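Local coordinates for TbiB1 (Thermobaculum terrenum, PDB 5V1V), which binds the leader peptide of a lasso-peptide precursor, probably to bring that precursor to its processing enzymes in RiPP biosynthesis, at residues V19-L24 and K81-G86; S12-D17 and I39-E44; D33-R38 and A58-D63. All blocks are in the same frame, centred on the assembly; numbering follows the deposited sequence. Where two conformers were deposited one is given.

Interaction 1 (V19-L24 and K81-G86); sequences VVLLHL and KELLEG. With ZN (zinc ion), chain G.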
loop_
_atom_site.group_PDB
_atom_site.type_symbol
_atom_site.label_atom_id
_atom_site.label_comp_id
_atom_site.label_asym_id
_atom_site.label_seq_id
_atom_site.Cartn_x
_atom_site.Cartn_y
_atom_site.Cartn_z
ATOM N N VAL A 19 -1.508 6.684 6.828
ATOM C CA VAL A 19 -0.080 6.848 6.573
ATOM C C VAL A 19 0.088 7.920 5.514
ATOM O O VAL A 19 -0.599 7.908 4.495
ATOM C CB VAL A 19 0.607 5.576 6.021
ATOM C CG1 VAL A 19 2.114 5.670 6.232
ATOM C CG2 VAL A 19 0.067 4.314 6.663
ATOM N N VAL A 20 1.008 8.841 5.757
ATOM C CA VAL A 20 1.429 9.786 4.743
ATOM C C VAL A 20 2.744 9.265 4.166
ATOM O O VAL A 20 3.671 8.918 4.918
ATOM C CB VAL A 20 1.600 11.199 5.332
ATOM C CG1 VAL A 20 2.066 12.172 4.259
ATOM C CG2 VAL A 20 0.280 11.666 5.939
ATOM N N LEU A 21 2.828 9.194 2.838
ATOM C CA LEU A 21 4.052 8.753 2.157
ATOM C C LEU A 21 4.691 9.927 1.442
ATOM O O LEU A 21 4.000 10.667 0.740
ATOM C CB LEU A 21 3.743 7.672 1.114
ATOM C CG LEU A 21 2.875 6.505 1.572
ATOM C CD1 LEU A 21 2.612 5.530 0.438
ATOM C CD2 LEU A 21 3.553 5.795 2.726
ATOM N N LEU A 22 6.004 10.078 1.598
ATOM C CA LEU A 22 6.759 11.105 0.904
ATOM C C LEU A 22 7.825 10.446 0.042
ATOM O O LEU A 22 8.655 9.694 0.551
ATOM C CB LEU A 22 7.427 12.042 1.911
ATOM C CG LEU A 22 6.558 12.977 2.751
ATOM C CD1 LEU A 22 5.882 12.249 3.906
ATOM C CD2 LEU A 22 7.440 14.097 3.270
ATOM N N HIS A 23 7.799 10.714 -1.257
ATOM C CA HIS A 23 8.829 10.200 -2.121
ATOM C C HIS A 23 9.908 11.261 -2.242
ATOM O O HIS A 23 9.668 12.334 -2.803
ATOM C CB HIS A 23 8.259 9.844 -3.483
ATOM C CG HIS A 23 9.175 8.998 -4.302
ATOM N ND1 HIS A 23 10.428 9.420 -4.698
ATOM C CD2 HIS A 23 9.030 7.742 -4.784
ATOM C CE1 HIS A 23 11.010 8.460 -5.393
ATOM N NE2 HIS A 23 10.187 7.430 -5.451
ATOM N N LEU A 24 11.082 10.976 -1.682
ATOM C CA LEU A 24 12.141 11.994 -1.561
ATOM C C LEU A 24 12.772 12.438 -2.868
ATOM O O LEU A 24 13.469 13.456 -2.909
ATOM C CB LEU A 24 13.234 11.531 -0.602
ATOM C CG LEU A 24 12.808 11.302 0.845
ATOM C CD1 LEU A 24 14.010 10.921 1.691
ATOM C CD2 LEU A 24 12.092 12.507 1.428
ATOM N N LYS A 81 3.681 4.985 -9.205
ATOM C CA LYS A 81 4.147 6.210 -8.560
ATOM C C LYS A 81 5.544 6.043 -7.949
ATOM O O LYS A 81 6.002 6.889 -7.187
ATOM C CB LYS A 81 3.132 6.682 -7.511
ATOM C CG LYS A 81 1.831 7.204 -8.111
ATOM C CD LYS A 81 2.072 8.425 -8.984
ATOM C CE LYS A 81 0.855 8.747 -9.833
ATOM N NZ LYS A 81 1.007 10.072 -10.494
ATOM N N GLU A 82 6.215 4.943 -8.309
ATOM C CA GLU A 82 7.591 4.659 -7.860
ATOM C C GLU A 82 7.696 4.500 -6.343
ATOM O O GLU A 82 8.743 4.745 -5.728
ATOM C CB GLU A 82 8.606 5.667 -8.439
ATOM C CG GLU A 82 8.662 5.635 -9.966
ATOM C CD GLU A 82 8.929 4.245 -10.532
ATOM O OE1 GLU A 82 9.850 3.553 -10.036
ATOM O OE2 GLU A 82 8.230 3.830 -11.482
ATOM N N LEU A 83 6.597 4.045 -5.747
ATOM C CA LEU A 83 6.540 3.796 -4.314
ATOM C C LEU A 83 6.913 2.363 -3.961
ATOM O O LEU A 83 7.309 2.089 -2.825
ATOM C CB LEU A 83 5.153 4.131 -3.747
ATOM C CG LEU A 83 4.701 5.594 -3.895
ATOM C CD1 LEU A 83 3.204 5.723 -3.666
ATOM C CD2 LEU A 83 5.459 6.498 -2.933
ATOM N N LEU A 84 6.786 1.472 -4.943
ATOM C CA LEU A 84 7.004 0.034 -4.798
ATOM C C LEU A 84 7.850 -0.425 -5.956
ATOM O O LEU A 84 7.569 -0.063 -7.116
ATOM C CB LEU A 84 5.662 -0.713 -4.824
ATOM C CG LEU A 84 5.673 -2.244 -4.780
ATOM C CD1 LEU A 84 6.030 -2.717 -3.381
ATOM C CD2 LEU A 84 4.300 -2.770 -5.176
ATOM N N GLU A 85 8.880 -1.211 -5.640
ATOM C CA GLU A 85 9.798 -1.744 -6.639
ATOM C C GLU A 85 9.688 -3.253 -6.773
ATOM O O GLU A 85 9.393 -3.954 -5.807
ATOM C CB GLU A 85 11.244 -1.341 -6.322
ATOM C CG GLU A 85 11.475 0.162 -6.215
ATOM C CD GLU A 85 11.096 0.941 -7.471
ATOM O OE1 GLU A 85 10.853 0.320 -8.528
ATOM O OE2 GLU A 85 11.041 2.188 -7.409
ATOM N N GLY A 86 9.935 -3.739 -7.988
ATOM C CA GLY A 86 9.935 -5.167 -8.275
ATOM C C GLY A 86 8.589 -5.749 -8.660
ATOM O O GLY A 86 8.483 -6.949 -8.873
HETATM ZN ZN ZN G . 10.142 1.641 -9.943
HETATM O O HOH W 1 11.804 5.009 -6.280
HETATM O O HOH W 2 8.174 1.374 -9.319
HETATM O O HOH W 3 12.054 1.695 -10.544
#
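A Schellman motif closes helix 64-80 at this contact, and the turn it makes presses against the three-stranded antiparallel sheet. E82, with positive phi (63°), is the C-prime residue: its amide reaches back to the carbonyl of A79, while L83 N bonds to L78 O. Reversed in this way, the chain offers the ring of H23 a backbone carbonyl and an apolar side chain. The H23 side chain swings its CG anti to the backbone N (chi1 -165°), so that the ring extends from strand 18-23 toward the turn. E82 O lies at the ring edge, 3.1 Å from NE2, and the same nitrogen is 3.8 Å from E82 CB. L83 CD2 also sits at this edge, 4.2 Å from CD2 of H23, and ND1 is hydrogen-bonded to the backbone N of Q25. Both ring nitrogens therefore have polar partners, for a water is hydrogen-bonded to NE2 at 3.0 Å and donates in turn to E85 OE2. Deeper in, L21 and L83 cross obliquely, their CD1 methyls 4.2 Å apart, with F30 of strand 28-32 packed against both. The turn has a second, polar side. E82 and E85, each bent at chi2, bring carboxylates together that would otherwise be expected to repel; a zinc ion lies between them, 1.9 Å from E82 OE1 and 2.1 Å from E85 OE1. Two waters are further ligands, and one of them donates to L84 O. K81 turns away from the strand, its NZ in a salt bridge with an acidic side chain of the bound peptide. A sheet laid against the C-terminal end of a long helix in this manner is in keeping with the winged-helix-like fold of PqqD-type peptide-recognition domains.

Interaction 2 (S12-D17 and I39-E44); sequences SAHIDD and IWSLLE. With ZN (zinc ion), chain E.
The ring of H14 spans the gap between strand 10-15 and helix 34-44, two elements of the PqqD-like fold whose sheet packs beside its helices, and a zinc ion joins them here. From CB, the side chain leaves the strand with CG anti to the carbonyl carbon, and the ring then travels toward the helix. ND1 is on the far side of the ring from the metal, at 4.0 Å, and V19 of the adjoining strand packs against this side chain. CD2 and CE1 flank the coordinating nitrogen evenly, each 2.9 Å from the zinc, so the metal lies midway between them, though somewhat out of the ring plane. CE1 has a further neighbour in S41 OG, 3.4 Å away at the ring edge; that hydroxyl is hydrogen-bonded to the carbonyl of S37 one helical turn earlier. At the tip, NE2 binds the zinc at 1.9 Å. E44 comes from the opposite direction, its chain extended beyond CG, so that histidine and glutamate meet tip to tip with the metal between them and their planes 41° apart. E44 OE1 is also 1.9 Å from the zinc, and a water supplies another ligand. The carboxylate binds through OE1; OE2 stays 2.9 Å from the ion and faces S12. The positive metal would be expected to favour the ionised form of E44. Beside this site the strand and helix meet again, through a direct hydrogen bond. W40 sets its CG anti to the backbone N, which carries the indole from the helix toward the sheet, where L21 packs against it. Its NE1 donates to S12 OG at 2.9 Å, with an N-H...O angle of 145° and the oxygen only 16° out of the indole plane.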
loop_
_atom_site.group_PDB
_atom_site.type_symbol
_atom_site.label_atom_id
_atom_site.label_comp_id
_atom_site.label_asym_id
_atom_site.label_seq_id
_atom_site.Cartn_x
_atom_site.Cartn_y
_atom_site.Cartn_z
ATOM N N SER A 12 7.764 7.055 5.357
ATOM C CA SER A 12 6.396 6.783 5.807
ATOM C C SER A 12 6.151 7.426 7.162
ATOM O O SER A 12 6.943 7.258 8.089
ATOM C CB SER A 12 6.139 5.278 5.923
ATOM O OG SER A 12 6.399 4.611 4.714
ATOM N N ALA A 13 5.042 8.153 7.268
ATOM C CA ALA A 13 4.667 8.849 8.495
ATOM C C ALA A 13 3.273 8.386 8.910
ATOM O O ALA A 13 2.284 8.787 8.307
ATOM C CB ALA A 13 4.677 10.356 8.264
ATOM N N HIS A 14 3.191 7.542 9.933
ATOM C CA HIS A 14 1.899 7.052 10.403
ATOM C C HIS A 14 1.228 8.055 11.313
ATOM O O HIS A 14 1.861 8.645 12.190
ATOM C CB HIS A 14 2.053 5.747 11.169
ATOM C CG HIS A 14 2.424 4.585 10.314
ATOM N ND1 HIS A 14 1.491 3.729 9.773
ATOM C CD2 HIS A 14 3.631 4.127 9.919
ATOM C CE1 HIS A 14 2.109 2.795 9.072
ATOM N NE2 HIS A 14 3.410 3.014 9.146
ATOM N N ILE A 15 -0.067 8.232 11.098
ATOM C CA ILE A 15 -0.889 9.084 11.942
ATOM C C ILE A 15 -2.217 8.356 12.132
ATOM O O ILE A 15 -3.013 8.261 11.195
ATOM C CB ILE A 15 -1.063 10.491 11.322
ATOM C CG1 ILE A 15 0.305 11.179 11.200
ATOM C CG2 ILE A 15 -1.999 11.349 12.165
ATOM C CD1 ILE A 15 0.374 12.296 10.188
ATOM N N ASP A 16 -2.410 7.812 13.336
ATOM C CA ASP A 16 -3.561 6.966 13.710
ATOM C C ASP A 16 -4.561 6.666 12.583
ATOM O O ASP A 16 -5.345 7.538 12.191
ATOM C CB ASP A 16 -4.277 7.560 14.933
ATOM C CG ASP A 16 -5.255 6.588 15.585
ATOM O OD1 ASP A 16 -5.078 5.355 15.450
ATOM O OD2 ASP A 16 -6.202 7.064 16.247
ATOM N N ASP A 17 -4.520 5.424 12.091
ATOM C CA ASP A 17 -5.371 4.915 10.990
ATOM C C ASP A 17 -4.694 5.080 9.630
ATOM O O ASP A 17 -4.754 4.187 8.779
ATOM C CB ASP A 17 -6.781 5.556 10.993
ATOM C CG ASP A 17 -7.706 4.992 9.905
ATOM O OD1 ASP A 17 -7.591 3.793 9.560
ATOM O OD2 ASP A 17 -8.565 5.754 9.393
ATOM N N ILE A 39 -2.107 -2.722 4.216
ATOM C CA ILE A 39 -1.262 -3.306 3.177
ATOM C C ILE A 39 0.135 -2.679 3.209
ATOM O O ILE A 39 1.132 -3.397 3.146
ATOM C CB ILE A 39 -1.905 -3.191 1.784
ATOM C CG1 ILE A 39 -3.157 -4.072 1.736
ATOM C CG2 ILE A 39 -0.899 -3.597 0.708
ATOM C CD1 ILE A 39 -4.082 -3.734 0.587
ATOM N N TRP A 40 0.215 -1.352 3.329
ATOM C CA TRP A 40 1.515 -0.701 3.385
ATOM C C TRP A 40 2.345 -1.213 4.562
ATOM O O TRP A 40 3.528 -1.525 4.418
ATOM C CB TRP A 40 1.342 0.808 3.448
ATOM C CG TRP A 40 2.647 1.534 3.353
ATOM C CD1 TRP A 40 3.381 2.033 4.394
ATOM C CD2 TRP A 40 3.400 1.808 2.159
ATOM N NE1 TRP A 40 4.536 2.605 3.920
ATOM C CE2 TRP A 40 4.568 2.495 2.556
ATOM C CE3 TRP A 40 3.191 1.564 0.795
ATOM C CZ2 TRP A 40 5.533 2.932 1.645
ATOM C CZ3 TRP A 40 4.159 2.003 -0.118
ATOM C CH2 TRP A 40 5.315 2.679 0.318
ATOM N N SER A 41 1.708 -1.334 5.723
ATOM C CA SER A 41 2.403 -1.835 6.905
ATOM C C SER A 41 2.957 -3.246 6.695
ATOM O O SER A 41 4.072 -3.560 7.134
ATOM C CB SER A 41 1.495 -1.788 8.128
ATOM O OG SER A 41 1.183 -0.450 8.464
ATOM N N LEU A 42 2.191 -4.085 6.004
ATOM C CA LEU A 42 2.642 -5.437 5.681
ATOM C C LEU A 42 3.800 -5.423 4.676
ATOM O O LEU A 42 4.745 -6.199 4.801
ATOM C CB LEU A 42 1.473 -6.284 5.167
ATOM C CG LEU A 42 0.396 -6.602 6.215
ATOM C CD1 LEU A 42 -0.952 -6.891 5.570
ATOM C CD2 LEU A 42 0.829 -7.754 7.109
ATOM N N LEU A 43 3.728 -4.533 3.682
ATOM C CA LEU A 43 4.852 -4.349 2.758
ATOM C C LEU A 43 6.113 -3.901 3.505
ATOM O O LEU A 43 7.221 -4.356 3.206
ATOM C CB LEU A 43 4.509 -3.348 1.655
ATOM C CG LEU A 43 3.498 -3.816 0.610
ATOM C CD1 LEU A 43 3.034 -2.611 -0.192
ATOM C CD2 LEU A 43 4.063 -4.895 -0.304
ATOM N N GLU A 44 5.947 -3.007 4.476
ATOM C CA GLU A 44 7.070 -2.555 5.300
ATOM C C GLU A 44 7.773 -3.711 6.007
ATOM O O GLU A 44 8.989 -3.668 6.217
ATOM C CB GLU A 44 6.611 -1.503 6.309
ATOM C CG GLU A 44 6.259 -0.175 5.668
ATOM C CD GLU A 44 5.772 0.861 6.655
ATOM O OE1 GLU A 44 4.854 0.563 7.442
ATOM O OE2 GLU A 44 6.290 1.993 6.623
HETATM ZN ZN ZN E . 4.789 1.648 9.058
HETATM O O HOH W 4 4.307 0.132 10.183
#

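Interaction 3 (D33-R38 and A58-D63); sequences DAVGSR and AEYSVD
R38 grips E59 side-on with two nitrogens, one for each carboxylate oxygen. R38 NE donates to E59 OE1 over 2.7 Å. R38 NH2 donates to E59 OE2 over 2.8 Å, and both bonds are nearly straight, the second at 169°. Both oxygens use their syn lone pairs, and the two flat groups lie within 14° of one plane, so the paired bonds restrict rotation of guanidinium and carboxylate alike. A bend at chi2 brings the arginine to the glutamate, whose own chain is extended, and the side chains cross at about a right angle. Next to this salt bridge lies the Y60 ring. R38 CG is at its edge, and R38 CB approaches Y60 OH to 3.9 Å. Over one face, V35 CG2 makes a CH-pi contact, 4.0 Å from the ring centroid and displaced toward the rim, where CE1 is the nearest ring atom at 3.6 Å. An alanine in place of R38 would remove both donors and with them the salt bridge, and would probably leave E59 less well fixed and weaken the packing of CG at the Y60 edge. The contact thus joins the first turns of helix 34-44 to the end of helix 49-59, where the chain leaves the helix at Y60 and pairs, as a parallel beta ladder, with a strand of the bound peptide.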
loop_
_atom_site.group_PDB
_atom_site.type_symbol
_atom_site.label_atom_id
_atom_site.label_comp_id
_atom_site.label_asym_id
_atom_site.label_seq_id
_atom_site.Cartn_x
_atom_site.Cartn_y
_atom_site.Cartn_z
ATOM N N ASP A 33 -5.243 5.044 3.855
ATOM C CA ASP A 33 -6.118 4.852 5.005
ATOM C C ASP A 33 -6.587 3.408 5.065
ATOM O O ASP A 33 -6.438 2.662 4.101
ATOM C CB ASP A 33 -7.313 5.821 4.966
ATOM C CG ASP A 33 -8.262 5.553 3.802
ATOM O OD1 ASP A 33 -7.832 4.965 2.787
ATOM O OD2 ASP A 33 -9.446 5.943 3.902
ATOM N N ALA A 34 -7.121 3.013 6.220
ATOM C CA ALA A 34 -7.773 1.715 6.395
ATOM C C ALA A 34 -6.989 0.544 5.788
ATOM O O ALA A 34 -5.875 0.257 6.227
ATOM C CB ALA A 34 -9.200 1.770 5.853
ATOM N N VAL A 35 -7.571 -0.127 4.794
ATOM C CA VAL A 35 -6.949 -1.310 4.203
ATOM C C VAL A 35 -5.646 -0.964 3.470
ATOM O O VAL A 35 -4.679 -1.711 3.561
ATOM C CB VAL A 35 -7.923 -2.085 3.279
ATOM C CG1 VAL A 35 -7.244 -3.308 2.673
ATOM C CG2 VAL A 35 -9.186 -2.500 4.029
ATOM N N GLY A 36 -5.619 0.165 2.766
ATOM C CA GLY A 36 -4.385 0.612 2.098
ATOM C C GLY A 36 -3.228 0.781 3.066
ATOM O O GLY A 36 -2.094 0.369 2.785
ATOM N N SER A 37 -3.526 1.394 4.212
ATOM C CA SER A 37 -2.536 1.570 5.269
ATOM C C SER A 37 -2.071 0.232 5.826
ATOM O O SER A 37 -0.883 0.042 6.091
ATOM C CB SER A 37 -3.097 2.432 6.396
ATOM O OG SER A 37 -3.290 3.754 5.952
ATOM N N ARG A 38 -3.008 -0.700 5.998
ATOM C CA ARG A 38 -2.657 -2.024 6.487
ATOM C C ARG A 38 -1.752 -2.766 5.500
ATOM O O ARG A 38 -0.750 -3.368 5.902
ATOM C CB ARG A 38 -3.899 -2.858 6.814
ATOM C CG ARG A 38 -3.576 -4.234 7.382
ATOM C CD ARG A 38 -2.953 -4.190 8.770
ATOM N NE ARG A 38 -2.658 -5.541 9.236
ATOM C CZ ARG A 38 -1.483 -5.961 9.697
ATOM N NH1 ARG A 38 -0.451 -5.130 9.798
ATOM N NH2 ARG A 38 -1.350 -7.221 10.084
ATOM N N ALA A 58 -7.872 -12.644 6.787
ATOM C CA ALA A 58 -8.010 -12.996 8.194
ATOM C C ALA A 58 -8.572 -11.832 9.012
ATOM O O ALA A 58 -9.275 -12.044 10.004
ATOM C CB ALA A 58 -6.665 -13.438 8.749
ATOM N N GLU A 59 -8.268 -10.606 8.586
ATOM C CA GLU A 59 -8.537 -9.403 9.381
ATOM C C GLU A 59 -9.803 -8.649 8.986
ATOM O O GLU A 59 -10.287 -7.801 9.746
ATOM C CB GLU A 59 -7.332 -8.468 9.304
ATOM C CG GLU A 59 -6.099 -9.028 9.999
ATOM C CD GLU A 59 -4.849 -8.193 9.787
ATOM O OE1 GLU A 59 -4.961 -7.013 9.388
ATOM O OE2 GLU A 59 -3.746 -8.727 10.036
ATOM N N TYR A 60 -10.339 -8.960 7.809
ATOM C CA TYR A 60 -11.465 -8.221 7.244
ATOM C C TYR A 60 -12.577 -9.135 6.759
ATOM O O TYR A 60 -12.322 -10.263 6.336
ATOM C CB TYR A 60 -10.981 -7.339 6.085
ATOM C CG TYR A 60 -10.083 -6.211 6.531
ATOM C CD1 TYR A 60 -10.617 -4.976 6.882
ATOM C CD2 TYR A 60 -8.699 -6.383 6.617
ATOM C CE1 TYR A 60 -9.801 -3.940 7.301
ATOM C CE2 TYR A 60 -7.874 -5.347 7.027
ATOM C CZ TYR A 60 -8.435 -4.128 7.372
ATOM O OH TYR A 60 -7.632 -3.088 7.794
ATOM N N SER A 61 -13.808 -8.626 6.815
ATOM C CA SER A 61 -14.978 -9.344 6.332
ATOM C C SER A 61 -15.042 -9.202 4.820
ATOM O O SER A 61 -15.774 -8.358 4.287
ATOM C CB SER A 61 -16.249 -8.795 6.979
ATOM O OG SER A 61 -17.392 -9.445 6.458
ATOM N N VAL A 62 -14.250 -10.027 4.140
ATOM C CA VAL A 62 -14.079 -9.937 2.693
ATOM C C VAL A 62 -13.682 -11.297 2.137
ATOM O O VAL A 62 -13.013 -12.072 2.815
ATOM C CB VAL A 62 -13.029 -8.854 2.325
ATOM C CG1 VAL A 62 -11.651 -9.200 2.877
ATOM C CG2 VAL A 62 -12.990 -8.610 0.826
ATOM N N ASP A 63 -14.090 -11.562 0.900
ATOM C CA ASP A 63 -13.748 -12.793 0.199
ATOM C C ASP A 63 -12.378 -12.666 -0.467
ATOM O O ASP A 63 -11.968 -11.571 -0.862
ATOM C CB ASP A 63 -14.819 -13.116 -0.847
ATOM C CG ASP A 63 -14.987 -12.006 -1.880
ATOM O OD1 ASP A 63 -15.491 -10.917 -1.522
ATOM O OD2 ASP A 63 -14.611 -12.225 -3.050
#

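How the interactions relate
The three contacts illustrate how chemistry follows depth in a small fold. Interaction 1 is buried, with L21 and H23 of strand 18-23 meeting L83 and the turn after helix 64-80, while its zinc-binding glutamates are partly exposed; interaction 2 is a surface contact built mainly from polar groups and a second zinc; interaction 3, partly buried, holds no metal across its contact here and relies on a salt bridge beside an aromatic ring. Interactions 1 and 2 share the sheet through neighbouring strands, linked by a probable hydrogen bond between V20 O and A13 N. Interactions 2 and 3 both use helix 34-44, whereas interactions 1 and 3 lie on opposite sides of the chain's centre and touch where V19 packs on S37.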